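Local coordinates for SH2 domain-containing protein 3C (Homo sapiens, PDB 3T6G) that acts as an adapter in integrin-mediated cell adhesion and migration, its C-terminal Cdc25-homology domain being closed, unfit for canonical nucleotide exchange and required in that form for binding BCAR1, at residues 73-76 with 80-83; 58-63 with 100-105; 191-196 with 206-211; 9-14 with 64-69; 19-24 with 273-278. The protein carries 2 engineered substitutions. All blocks are in the same frame, centred on the assembly; numbering follows the deposited sequence. Where two conformers were deposited one is given.

Contact 1 of 5, residues 73-76 with 80-83; sequences EMQT and VRWG
The backbone oxygen of Arg-81 receives a weak hydrogen bond from Gln-75, with NE2 3.3 Å from O and an N-H...O angle of 149°. The same oxygen also sits 3.3 Å from Gln-75 CG, so the glutamine lies along the carbonyl with both its methylene and its amide nitrogen. CG stands beside the backbone N (chi1 -80°) and the chain runs on extended, which carries the amide from the flank of the helix to the loop. NE2 then rests against Arg-81 CB at 3.8 Å, and it lies over one face of the Trp-82 indole, 4.5 Å from CH2. Glutamine suits this place because its other end, OE1, can accept from Lys-72 NZ while NE2 donates across. In the Cdc25-homology fold this is a tight helix-to-helix connection: helix 72-78 ends, the chain doubles back, and Trp-82 takes the N-cap position of helix 83-86. Cutting Gln-75 back to an alanine is likely to leave Arg-81 O without this donor, Lys-72 NZ without its amide acceptor, and one face of the indole less covered. Arg-81 CB packs 3.6 Å above the indole plane near its rim, and the ring also stacks on His-257. Gln-75 CA approaches Val-80 O at 3.5 Å in a CA-H...O contact. The CB of Val-80 is directed away from the helix; its side chain touches Leu-86 and an aromatic side chain of the other protein chain.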
# COMPACT_ATOMS: atom_id res chain seq x y z
N GLU A 73 18.31 15.63 -3.30
CA GLU A 73 17.73 16.52 -2.31
C GLU A 73 16.44 15.94 -1.74
O GLU A 73 16.13 16.18 -0.57
CB GLU A 73 17.53 17.92 -2.86
CG GLU A 73 18.84 18.62 -3.20
CD GLU A 73 19.35 18.29 -4.60
OE1 GLU A 73 18.68 17.56 -5.37
OE2 GLU A 73 20.43 18.78 -4.96
N MET A 74 15.69 15.17 -2.53
CA MET A 74 14.50 14.49 -2.03
C MET A 74 14.93 13.43 -1.01
O MET A 74 14.32 13.30 0.06
CB MET A 74 13.69 13.86 -3.17
CG MET A 74 12.98 14.85 -4.11
SD MET A 74 12.38 14.12 -5.65
CE MET A 74 11.31 12.81 -5.01
N GLN A 75 15.98 12.69 -1.35
CA GLN A 75 16.52 11.64 -0.49
C GLN A 75 16.99 12.15 0.88
O GLN A 75 16.86 11.48 1.91
CB GLN A 75 17.68 10.95 -1.22
CG GLN A 75 17.19 9.92 -2.26
CD GLN A 75 18.28 9.49 -3.23
OE1 GLN A 75 19.35 10.11 -3.30
NE2 GLN A 75 18.02 8.44 -4.00
N THR A 76 17.56 13.34 0.89
CA THR A 76 18.12 13.88 2.10
C THR A 76 16.97 14.22 3.03
O THR A 76 17.05 14.00 4.23
CB THR A 76 19.00 15.13 1.81
OG1 THR A 76 20.20 14.71 1.15
CG2 THR A 76 19.35 15.86 3.08
N VAL A 80 16.06 8.45 3.42
CA VAL A 80 16.28 7.19 2.71
C VAL A 80 16.32 7.42 1.20
O VAL A 80 15.82 8.43 0.71
CB VAL A 80 15.17 6.17 3.04
CG1 VAL A 80 15.11 5.93 4.53
CG2 VAL A 80 13.83 6.68 2.60
N ARG A 81 16.93 6.48 0.48
CA ARG A 81 16.98 6.58 -0.98
C ARG A 81 15.61 6.46 -1.67
O ARG A 81 15.30 7.26 -2.55
CB ARG A 81 17.95 5.55 -1.55
CG ARG A 81 19.40 5.95 -1.43
CD ARG A 81 20.33 4.90 -2.02
NE ARG A 81 21.67 5.44 -2.25
CZ ARG A 81 22.55 5.75 -1.29
NH1 ARG A 81 22.23 5.57 -0.00
NH2 ARG A 81 23.74 6.23 -1.61
N TRP A 82 14.79 5.49 -1.28
CA TRP A 82 13.59 5.14 -2.05
C TRP A 82 12.28 5.18 -1.26
O TRP A 82 12.25 4.87 -0.07
CB TRP A 82 13.78 3.75 -2.62
CG TRP A 82 15.01 3.66 -3.45
CD1 TRP A 82 16.10 2.85 -3.23
CD2 TRP A 82 15.30 4.40 -4.64
NE1 TRP A 82 17.05 3.06 -4.20
CE2 TRP A 82 16.58 4.00 -5.08
CE3 TRP A 82 14.60 5.36 -5.37
CZ2 TRP A 82 17.18 4.53 -6.23
CZ3 TRP A 82 15.18 5.88 -6.53
CH2 TRP A 82 16.46 5.47 -6.94
N GLY A 83 11.20 5.56 -1.92
CA GLY A 83 9.88 5.59 -1.30
C GLY A 83 9.47 4.23 -0.77
O GLY A 83 8.68 4.13 0.17

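Contact 2 of 5, residues 58-63 with 100-105; sequences TKVDCL and LERFHT
Asp-61 and Arg-102 meet with their flat groups nearly upright to one another, the carboxylate and guanidinium planes standing 79° apart. The arginine approaches side-on and spends two nitrogens on one atom: Asp-61 OD1 lies 2.6 Å from Arg-102 NE and 2.7 Å from NH2, only 4° out of the guanidinium plane. Seen from the aspartate, the bonds differ, for NE comes nearly in line with the C-O bond of OD1, whereas NH2 arrives from above the carboxylate plane. The result is a side-on salt bridge in which two N-H groups converge on a single oxygen. That leaves OD2 to Ser-147 OG and Asn-144 ND2, which together fix the rotation of the carboxylate. Two helices of the all-helical Cdc25-homology domain, 50-64 and 93-115, are joined here across its buried centre, their nearest CA atoms, those of Asp-61 and Arg-102, being 8.6 Å apart. A long side chain suits such a gap, and Arg-102 spans it with CG anti to the backbone N (chi1 -166°) and a chain extended as far as NE. Val-60 crosses the arginine at about a right angle; its backbone C lies over one face of the guanidinium, and its CG1 comes 3.3 Å from Arg-102 NH2. A flat cation tolerates such neighbours while its N-H bonds point outward at the rim. NH1 finds Phe-277 O and Thr-279 OG1, and Phe-146 packs against both charged side chains.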
# COMPACT_ATOMS: atom_id res chain seq x y z
N THR A 58 1.70 3.49 -14.72
CA THR A 58 2.87 2.99 -14.06
C THR A 58 3.82 4.15 -13.84
O THR A 58 4.42 4.26 -12.77
CB THR A 58 3.57 1.94 -14.90
OG1 THR A 58 2.75 0.78 -14.96
CG2 THR A 58 4.90 1.57 -14.26
N LYS A 59 3.96 5.00 -14.86
CA LYS A 59 4.87 6.14 -14.77
C LYS A 59 4.47 7.02 -13.59
O LYS A 59 5.29 7.36 -12.74
CB LYS A 59 4.83 6.97 -16.04
CG LYS A 59 6.14 7.67 -16.37
CD LYS A 59 6.30 9.03 -15.72
CE LYS A 59 6.66 10.13 -16.76
NZ LYS A 59 7.96 9.92 -17.48
N VAL A 60 3.20 7.38 -13.57
CA VAL A 60 2.71 8.27 -12.54
C VAL A 60 2.78 7.59 -11.18
O VAL A 60 3.10 8.22 -10.18
CB VAL A 60 1.28 8.68 -12.88
CG1 VAL A 60 0.70 9.54 -11.80
CG2 VAL A 60 1.27 9.43 -14.24
N ASP A 61 2.48 6.30 -11.16
CA ASP A 61 2.43 5.52 -9.94
C ASP A 61 3.80 5.60 -9.29
O ASP A 61 3.94 5.84 -8.09
CB ASP A 61 2.12 4.04 -10.26
CG ASP A 61 0.63 3.76 -10.38
OD1 ASP A 61 -0.19 4.63 -9.98
OD2 ASP A 61 0.28 2.64 -10.86
N CYS A 62 4.80 5.35 -10.12
CA CYS A 62 6.18 5.34 -9.70
C CYS A 62 6.71 6.72 -9.29
O CYS A 62 7.61 6.82 -8.45
CB CYS A 62 7.01 4.75 -10.81
SG CYS A 62 6.77 2.99 -10.96
N LEU A 63 6.18 7.78 -9.88
CA LEU A 63 6.63 9.11 -9.49
C LEU A 63 6.10 9.40 -8.09
O LEU A 63 6.81 9.94 -7.24
CB LEU A 63 6.16 10.18 -10.49
CG LEU A 63 7.04 10.35 -11.76
CD1 LEU A 63 6.35 11.12 -12.91
CD2 LEU A 63 8.36 11.06 -11.42
N LEU A 100 -2.69 5.50 -0.40
CA LEU A 100 -4.01 4.92 -0.15
C LEU A 100 -5.10 5.75 -0.85
O LEU A 100 -6.07 5.19 -1.39
CB LEU A 100 -4.31 4.75 1.35
CG LEU A 100 -3.64 3.59 2.11
CD1 LEU A 100 -3.76 3.78 3.63
CD2 LEU A 100 -4.19 2.24 1.73
N GLU A 101 -4.96 7.08 -0.85
CA GLU A 101 -5.90 7.92 -1.59
C GLU A 101 -5.81 7.57 -3.06
O GLU A 101 -6.82 7.45 -3.75
CB GLU A 101 -5.62 9.41 -1.41
CG GLU A 101 -6.58 10.31 -2.21
CD GLU A 101 -7.94 10.47 -1.55
OE1 GLU A 101 -7.99 10.51 -0.30
OE2 GLU A 101 -8.97 10.57 -2.26
N ARG A 102 -4.58 7.39 -3.53
CA ARG A 102 -4.36 7.15 -4.94
C ARG A 102 -5.09 5.89 -5.35
O ARG A 102 -5.89 5.89 -6.29
CB ARG A 102 -2.88 7.05 -5.29
CG ARG A 102 -2.62 7.15 -6.81
CD ARG A 102 -1.14 7.09 -7.20
NE ARG A 102 -0.98 6.70 -8.59
CZ ARG A 102 -1.37 7.45 -9.63
NH1 ARG A 102 -1.95 8.63 -9.45
NH2 ARG A 102 -1.17 7.01 -10.86
N PHE A 103 -4.76 4.81 -4.65
CA PHE A 103 -5.35 3.49 -4.85
C PHE A 103 -6.89 3.52 -4.92
O PHE A 103 -7.49 3.22 -5.97
CB PHE A 103 -4.88 2.56 -3.74
CG PHE A 103 -5.21 1.11 -3.96
CD1 PHE A 103 -4.34 0.29 -4.66
CD2 PHE A 103 -6.37 0.57 -3.44
CE1 PHE A 103 -4.63 -1.05 -4.84
CE2 PHE A 103 -6.66 -0.78 -3.62
CZ PHE A 103 -5.79 -1.59 -4.32
N HIS A 104 -7.55 3.89 -3.82
CA HIS A 104 -9.00 3.83 -3.89
C HIS A 104 -9.61 4.81 -4.88
O HIS A 104 -10.60 4.50 -5.53
CB HIS A 104 -9.70 3.93 -2.53
CG HIS A 104 -11.13 3.48 -2.58
ND1 HIS A 104 -11.51 2.27 -3.14
CD2 HIS A 104 -12.28 4.09 -2.20
CE1 HIS A 104 -12.82 2.15 -3.08
NE2 HIS A 104 -13.31 3.23 -2.51
N THR A 105 -9.02 5.99 -4.98
CA THR A 105 -9.55 7.00 -5.88
C THR A 105 -9.45 6.60 -7.37
O THR A 105 -10.35 6.86 -8.16
CB THR A 105 -8.93 8.34 -5.59
OG1 THR A 105 -9.48 8.80 -4.37
CG2 THR A 105 -9.24 9.36 -6.69

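Contact 3 of 5, residues 191-196 with 206-211; sequences SLNEGK and FPHVLP
His-208 is clasped by Leu-192 and Asn-193 at the C-terminal end of helix 175-193, which closes in a Schellman motif with Gly-195 as its C-prime residue. The helix end here meets the loop leading into helix 210-215 of the Cdc25-homology domain. The packed side of the contact is the imidazole. NE2 donates to Asn-193 OD1 at 2.5 Å, and the oxygen lies in the ring plane. At the asparagine the fit is less regular: the donor stands 36° above the carbonyl plane, with amide and ring planes 39° apart. Leu-192 closes in beside this bond, its CB 3.2 Å from His-208 CD2 and its CD1 over one ring face. The opposite face is covered by Pro-211, whose CD sits 3.1 Å above the plane toward the rim. The imidazole suits this slot because it is flat enough to fit between aliphatic groups yet offers an N-H at its edge. With CG anti to the backbone N (chi1 -170°), the ring is swung across to the helix end, and Met-145 packs on both His-208 and Leu-192. The other side is loose. Lys-196 is exposed and poorly ordered, with a long salt bridge, 3.8 Å from Lys-196 NZ to Glu-194 OE2. Gly-195 takes positive phi easily, which lets Lys-196 N bond Ser-191 O and Gly-195 N bond Leu-192 O. Glu-194 N is a second donor to Ser-191 O, arriving at the opposite face of its carbonyl plane.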
# COMPACT_ATOMS: atom_id res chain seq x y z
N SER A 191 -3.47 -14.65 -3.68
CA SER A 191 -2.16 -15.04 -3.17
C SER A 191 -1.38 -13.85 -2.62
O SER A 191 -0.95 -13.87 -1.47
CB SER A 191 -1.32 -15.67 -4.27
OG SER A 191 -1.68 -17.02 -4.50
N LEU A 192 -1.20 -12.82 -3.45
CA LEU A 192 -0.37 -11.69 -3.06
C LEU A 192 -0.81 -11.20 -1.70
O LEU A 192 0.02 -10.85 -0.87
CB LEU A 192 -0.49 -10.53 -4.07
CG LEU A 192 0.05 -10.71 -5.48
CD1 LEU A 192 -0.21 -9.44 -6.31
CD2 LEU A 192 1.53 -11.02 -5.42
N ASN A 193 -2.13 -11.16 -1.50
CA ASN A 193 -2.71 -10.60 -0.29
C ASN A 193 -2.63 -11.58 0.88
O ASN A 193 -2.82 -11.20 2.03
CB ASN A 193 -4.17 -10.26 -0.51
CG ASN A 193 -4.37 -8.96 -1.23
OD1 ASN A 193 -3.50 -8.08 -1.22
ND2 ASN A 193 -5.54 -8.81 -1.84
N GLU A 194 -2.40 -12.85 0.58
CA GLU A 194 -2.25 -13.88 1.60
C GLU A 194 -0.78 -14.10 1.78
O GLU A 194 -0.36 -15.14 2.26
CB GLU A 194 -2.89 -15.20 1.16
CG GLU A 194 -4.38 -15.13 0.93
CD GLU A 194 -4.98 -16.46 0.47
OE1 GLU A 194 -6.22 -16.61 0.55
OE2 GLU A 194 -4.22 -17.36 0.04
N GLY A 195 0.02 -13.13 1.33
CA GLY A 195 1.45 -13.19 1.51
C GLY A 195 2.16 -14.35 0.82
O GLY A 195 3.32 -14.64 1.14
N LYS A 196 1.48 -14.99 -0.13
CA LYS A 196 2.12 -16.05 -0.92
C LYS A 196 3.13 -15.47 -1.90
O LYS A 196 3.18 -14.26 -2.13
CB LYS A 196 1.08 -16.86 -1.70
CG LYS A 196 0.66 -18.14 -1.01
CD LYS A 196 -0.21 -17.85 0.20
CE LYS A 196 -0.59 -19.14 0.91
NZ LYS A 196 -1.47 -18.89 2.09
N PHE A 206 6.88 -2.17 -9.27
CA PHE A 206 6.15 -1.64 -8.14
C PHE A 206 5.50 -2.80 -7.39
O PHE A 206 4.45 -3.28 -7.79
CB PHE A 206 5.10 -0.67 -8.63
CG PHE A 206 4.51 0.17 -7.56
CD1 PHE A 206 4.00 1.42 -7.85
CD2 PHE A 206 4.49 -0.26 -6.25
CE1 PHE A 206 3.47 2.21 -6.87
CE2 PHE A 206 3.95 0.52 -5.27
CZ PHE A 206 3.44 1.75 -5.58
N PRO A 207 6.12 -3.23 -6.29
CA PRO A 207 5.79 -4.46 -5.58
C PRO A 207 4.45 -4.33 -4.89
O PRO A 207 3.87 -3.22 -4.83
CB PRO A 207 6.87 -4.54 -4.52
CG PRO A 207 7.05 -3.08 -4.15
CD PRO A 207 6.96 -2.34 -5.46
N HIS A 208 3.95 -5.44 -4.36
CA HIS A 208 2.67 -5.43 -3.67
C HIS A 208 2.89 -4.88 -2.24
O HIS A 208 3.50 -5.53 -1.40
CB HIS A 208 2.06 -6.84 -3.68
CG HIS A 208 0.65 -6.90 -3.19
ND1 HIS A 208 -0.29 -5.95 -3.52
CD2 HIS A 208 0.01 -7.80 -2.39
CE1 HIS A 208 -1.45 -6.26 -2.94
NE2 HIS A 208 -1.28 -7.38 -2.26
N VAL A 209 2.39 -3.67 -1.97
CA VAL A 209 2.62 -3.02 -0.68
C VAL A 209 1.30 -2.60 -0.03
O VAL A 209 1.31 -1.97 1.03
CB VAL A 209 3.53 -1.73 -0.79
CG1 VAL A 209 4.84 -2.02 -1.48
CG2 VAL A 209 2.81 -0.60 -1.51
N LEU A 210 0.16 -2.90 -0.65
CA LEU A 210 -1.11 -2.53 -0.02
C LEU A 210 -1.43 -3.26 1.30
O LEU A 210 -1.93 -2.65 2.24
CB LEU A 210 -2.29 -2.59 -0.99
CG LEU A 210 -2.72 -1.15 -1.21
CD1 LEU A 210 -1.95 -0.57 -2.38
CD2 LEU A 210 -4.21 -1.03 -1.40
N PRO A 211 -1.17 -4.56 1.37
CA PRO A 211 -1.36 -5.12 2.71
C PRO A 211 -0.53 -4.36 3.74
O PRO A 211 -1.11 -3.82 4.67
CB PRO A 211 -0.88 -6.56 2.55
CG PRO A 211 -1.23 -6.88 1.15
CD PRO A 211 -0.97 -5.61 0.36

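Contact 4 of 5, residues 9-14 with 64-69; sequences IVEVTS and VARILG
The carboxylate of Glu-11 lies at the edge of the Arg-66 guanidinium, and the two flat groups are nearly coplanar, their planes 22° apart. The arginine grips end-on with its two terminal nitrogens, one for each oxygen: NH1 is 2.9 Å from Glu-11 OE2 and NH2 is 3.0 Å from OE1. Both oxygens use their syn lone pairs, and both stay close to the guanidinium plane, OE2 more so than OE1. A third, weak bond runs diagonally from NH2 to OE2 at 3.1 Å. This is a bidentate, end-on arginine-carboxylate salt bridge, and the paired N-H groups match the paired oxygens, so that turning either end would probably cost a bond. The side chains come from opposite directions, each extended, which is how a pair whose CA atoms are 14.0 Å apart can meet; glutamate and arginine suit the place because both are long and end in paired oxygens and paired N-H groups. Around the pair, Gln-94 packs on Glu-11 and Leu-86 on Arg-66. Close by, Val-10 touches an aromatic side chain of the other protein in the assembly. Arg-66 itself has a positive phi (55°), unusual for a non-glycine residue, and is the first to leave helical geometry after helix 50-64. The bidentate salt bridge thus joins the N-terminal segment, which has no regular structure here, to a Schellman-terminated helix of the Cdc25-homology domain.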
# COMPACT_ATOMS: atom_id res chain seq x y z
N ILE A 9 13.19 15.04 7.58
CA ILE A 9 11.96 15.69 8.00
C ILE A 9 10.77 14.74 8.07
O ILE A 9 10.87 13.58 7.67
CB ILE A 9 11.55 16.81 7.04
CG1 ILE A 9 11.20 16.20 5.67
CG2 ILE A 9 12.63 17.89 6.96
CD1 ILE A 9 10.36 17.12 4.83
N VAL A 10 9.65 15.25 8.55
CA VAL A 10 8.45 14.43 8.70
C VAL A 10 7.30 15.14 8.03
O VAL A 10 6.76 16.13 8.54
CB VAL A 10 8.10 14.11 10.19
CG1 VAL A 10 6.97 13.06 10.26
CG2 VAL A 10 9.34 13.61 10.95
N GLU A 11 6.93 14.64 6.87
CA GLU A 11 5.82 15.19 6.13
C GLU A 11 4.58 15.06 6.98
O GLU A 11 4.24 13.99 7.46
CB GLU A 11 5.70 14.44 4.81
CG GLU A 11 7.03 14.40 4.10
CD GLU A 11 7.01 13.61 2.81
OE1 GLU A 11 5.90 13.21 2.38
OE2 GLU A 11 8.11 13.40 2.25
N VAL A 12 3.90 16.18 7.20
CA VAL A 12 2.75 16.19 8.08
C VAL A 12 1.48 16.51 7.31
O VAL A 12 0.37 16.44 7.85
CB VAL A 12 2.96 17.23 9.20
CG1 VAL A 12 1.78 18.19 9.27
CG2 VAL A 12 3.20 16.52 10.51
N THR A 13 1.67 16.83 6.04
CA THR A 13 0.60 17.29 5.18
C THR A 13 0.63 16.48 3.88
O THR A 13 1.69 16.05 3.43
CB THR A 13 0.79 18.78 4.89
OG1 THR A 13 -0.38 19.50 5.29
CG2 THR A 13 1.09 19.01 3.41
N SER A 14 -0.54 16.27 3.27
CA SER A 14 -0.59 15.42 2.07
C SER A 14 0.11 16.08 0.90
O SER A 14 -0.00 17.28 0.70
CB SER A 14 -2.04 15.09 1.67
OG SER A 14 -2.08 14.36 0.45
N VAL A 64 4.84 9.03 -7.85
CA VAL A 64 4.16 9.35 -6.61
C VAL A 64 4.75 8.52 -5.49
O VAL A 64 4.91 8.98 -4.36
CB VAL A 64 2.65 9.06 -6.68
CG1 VAL A 64 2.03 9.07 -5.29
CG2 VAL A 64 1.95 10.06 -7.60
N ALA A 65 5.08 7.28 -5.81
CA ALA A 65 5.61 6.36 -4.82
C ALA A 65 7.10 6.57 -4.60
O ALA A 65 7.71 5.82 -3.84
CB ALA A 65 5.37 4.94 -5.29
N ARG A 66 7.69 7.55 -5.28
CA ARG A 66 9.14 7.76 -5.23
C ARG A 66 9.94 6.53 -5.59
O ARG A 66 10.87 6.16 -4.89
CB ARG A 66 9.57 8.31 -3.86
CG ARG A 66 8.72 9.51 -3.54
CD ARG A 66 9.06 10.14 -2.27
NE ARG A 66 7.89 10.83 -1.76
CZ ARG A 66 7.89 11.52 -0.63
NH1 ARG A 66 9.00 11.60 0.10
NH2 ARG A 66 6.77 12.13 -0.24
N ILE A 67 9.57 5.91 -6.70
CA ILE A 67 10.41 4.91 -7.36
C ILE A 67 11.15 5.58 -8.53
O ILE A 67 12.25 5.14 -8.90
CB ILE A 67 9.54 3.72 -7.85
CG1 ILE A 67 9.08 2.91 -6.63
CG2 ILE A 67 10.30 2.81 -8.84
CD1 ILE A 67 7.96 1.93 -6.93
N LEU A 68 10.55 6.63 -9.09
CA LEU A 68 11.19 7.41 -10.15
C LEU A 68 11.13 8.89 -9.80
O LEU A 68 10.31 9.29 -8.96
CB LEU A 68 10.48 7.24 -11.50
CG LEU A 68 10.52 5.93 -12.30
CD1 LEU A 68 9.52 6.05 -13.43
CD2 LEU A 68 11.90 5.60 -12.82
N GLY A 69 11.94 9.68 -10.48
CA GLY A 69 11.96 11.13 -10.30
C GLY A 69 12.47 11.54 -8.92
O GLY A 69 12.09 12.59 -8.40

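Contact 5 of 5, residues 19-24 with 273-278; sequences ATFQSL and LLEVFS
Polar contact comes first: Ser-23 OG faces the carboxylate of Glu-275 and lies 2.8 Å from OE1, while its closer approach to OE2 is doubtful. Serine is apt here, being small enough to let the carboxylate approach. Its OG is anti to the backbone N (chi1 175°), which brings it to the carboxylate, and Glu-275 answers with CG likewise anti (chi1 -171°) and an extended chain that spans the 8.7 Å between the CA atoms of Ser-23 and Glu-275. Aromatic contact follows. The carboxylate carbon of Glu-275 lies in the plane of the Phe-21 ring, at its edge, with CD 3.7 Å from CZ and the two planes 76° apart. A negative group at a ring's edge meets its slightly positive hydrogens, so this approach is probably mildly favourable. Glu-275 CG adds plain packing, 3.8 Å from CZ, and Phe-281 and Glu-280 also touch the phenyl ring. A leucine in place of Glu-275 would probably leave Ser-23 OG without its carboxylate mate and take the charged group from the edge of the Phe-21 ring. A longer approach is that of Phe-21 CE1 to Ser-278 OG, 4.2 Å. That hydroxyl is engaged elsewhere, bonding Phe-281 N, so the N-terminal segment lies across the junction of the Cdc25-homology domain where helix 271-276 ends and Ser-278 N-caps helix 279-287.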
# COMPACT_ATOMS: atom_id res chain seq x y z
N ALA A 19 -7.15 21.34 -4.52
CA ALA A 19 -7.60 22.73 -4.55
C ALA A 19 -6.70 23.70 -5.34
O ALA A 19 -7.16 24.78 -5.71
CB ALA A 19 -7.80 23.24 -3.12
N THR A 20 -5.44 23.33 -5.59
CA THR A 20 -4.52 24.21 -6.32
C THR A 20 -4.17 23.71 -7.73
O THR A 20 -3.46 24.39 -8.49
CB THR A 20 -3.22 24.51 -5.53
OG1 THR A 20 -2.50 23.29 -5.28
CG2 THR A 20 -3.56 25.18 -4.22
N PHE A 21 -4.67 22.52 -8.06
CA PHE A 21 -4.46 21.93 -9.38
C PHE A 21 -5.14 22.77 -10.46
O PHE A 21 -6.28 23.20 -10.31
CB PHE A 21 -4.98 20.48 -9.38
CG PHE A 21 -4.90 19.80 -10.72
CD1 PHE A 21 -3.78 19.06 -11.07
CD2 PHE A 21 -5.94 19.88 -11.62
CE1 PHE A 21 -3.70 18.43 -12.30
CE2 PHE A 21 -5.87 19.25 -12.86
CZ PHE A 21 -4.74 18.52 -13.19
N GLN A 22 -4.41 23.04 -11.54
CA GLN A 22 -4.90 23.84 -12.65
C GLN A 22 -4.52 23.11 -13.93
O GLN A 22 -3.50 22.43 -13.95
CB GLN A 22 -4.25 25.22 -12.64
CG GLN A 22 -4.51 26.09 -11.40
CD GLN A 22 -3.65 27.36 -11.37
OE1 GLN A 22 -2.43 27.30 -11.17
NE2 GLN A 22 -4.29 28.52 -11.56
N SER A 23 -5.34 23.25 -14.98
CA SER A 23 -5.11 22.61 -16.28
C SER A 23 -6.14 23.08 -17.30
O SER A 23 -7.03 23.86 -16.96
CB SER A 23 -5.19 21.09 -16.16
OG SER A 23 -5.08 20.48 -17.44
N LEU A 24 -6.02 22.61 -18.54
CA LEU A 24 -7.02 22.91 -19.58
C LEU A 24 -8.26 22.05 -19.39
O LEU A 24 -9.37 22.47 -19.72
CB LEU A 24 -6.46 22.68 -20.98
CG LEU A 24 -5.61 23.75 -21.65
CD1 LEU A 24 -5.08 23.21 -22.96
CD2 LEU A 24 -6.39 25.06 -21.90
N LEU A 273 -3.12 12.10 -21.08
CA LEU A 273 -3.29 10.80 -20.49
C LEU A 273 -2.67 10.80 -19.11
O LEU A 273 -3.28 10.28 -18.17
CB LEU A 273 -2.63 9.75 -21.37
CG LEU A 273 -3.51 8.67 -21.98
CD1 LEU A 273 -2.62 7.56 -22.50
CD2 LEU A 273 -4.45 8.11 -20.92
N LEU A 274 -1.48 11.39 -18.97
CA LEU A 274 -0.86 11.51 -17.64
C LEU A 274 -1.80 12.29 -16.75
O LEU A 274 -2.07 11.87 -15.62
CB LEU A 274 0.52 12.18 -17.68
CG LEU A 274 1.63 11.35 -18.33
CD1 LEU A 274 2.98 12.02 -18.27
CD2 LEU A 274 1.71 10.02 -17.69
N GLU A 275 -2.35 13.40 -17.24
CA GLU A 275 -3.29 14.12 -16.38
C GLU A 275 -4.39 13.20 -15.82
O GLU A 275 -4.68 13.24 -14.61
CB GLU A 275 -3.93 15.29 -17.11
CG GLU A 275 -4.74 16.19 -16.21
CD GLU A 275 -4.80 17.61 -16.75
OE1 GLU A 275 -4.00 17.93 -17.66
OE2 GLU A 275 -5.66 18.40 -16.28
N VAL A 276 -4.95 12.35 -16.70
CA VAL A 276 -6.11 11.50 -16.37
C VAL A 276 -5.79 10.55 -15.22
O VAL A 276 -6.62 10.27 -14.37
CB VAL A 276 -6.58 10.70 -17.62
CG1 VAL A 276 -7.59 9.67 -17.24
CG2 VAL A 276 -7.16 11.64 -18.71
N PHE A 277 -4.54 10.10 -15.20
CA PHE A 277 -4.06 9.15 -14.22
C PHE A 277 -3.38 9.83 -13.03
O PHE A 277 -2.60 9.21 -12.29
CB PHE A 277 -3.08 8.19 -14.89
CG PHE A 277 -3.75 7.16 -15.73
CD1 PHE A 277 -4.77 6.37 -15.19
CD2 PHE A 277 -3.40 6.99 -17.06
CE1 PHE A 277 -5.41 5.42 -15.96
CE2 PHE A 277 -4.04 6.03 -17.84
CZ PHE A 277 -5.05 5.25 -17.30
N SER A 278 -3.66 11.12 -12.87
CA SER A 278 -3.13 11.85 -11.74
C SER A 278 -4.23 12.00 -10.67
O SER A 278 -5.38 12.34 -11.01
CB SER A 278 -2.59 13.22 -12.18
OG SER A 278 -3.39 14.27 -11.66

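Contacts 4 and 5 both join the N-terminal region to the domain, their centres 18 Å apart, while contact 2 lies near the middle of the domain, 12 and 13 Å from them, centre to centre. The links are direct: Cys-62 O probably bonds Ile-67 N (2.8 Å), joining contacts 2 and 4, and Arg-102 NH1 probably bonds Phe-277 O (3.0 Å), joining 2 and 5. Contact 1 meets contact 4 where Gly-83 N lies 3.0 Å from Arg-66 O. Contact 3 touches contact 2 through Leu-210 and Phe-103, and is remote from contact 5, about 29 Å between centres. Contacts 1 and 4 also border the other protein chain.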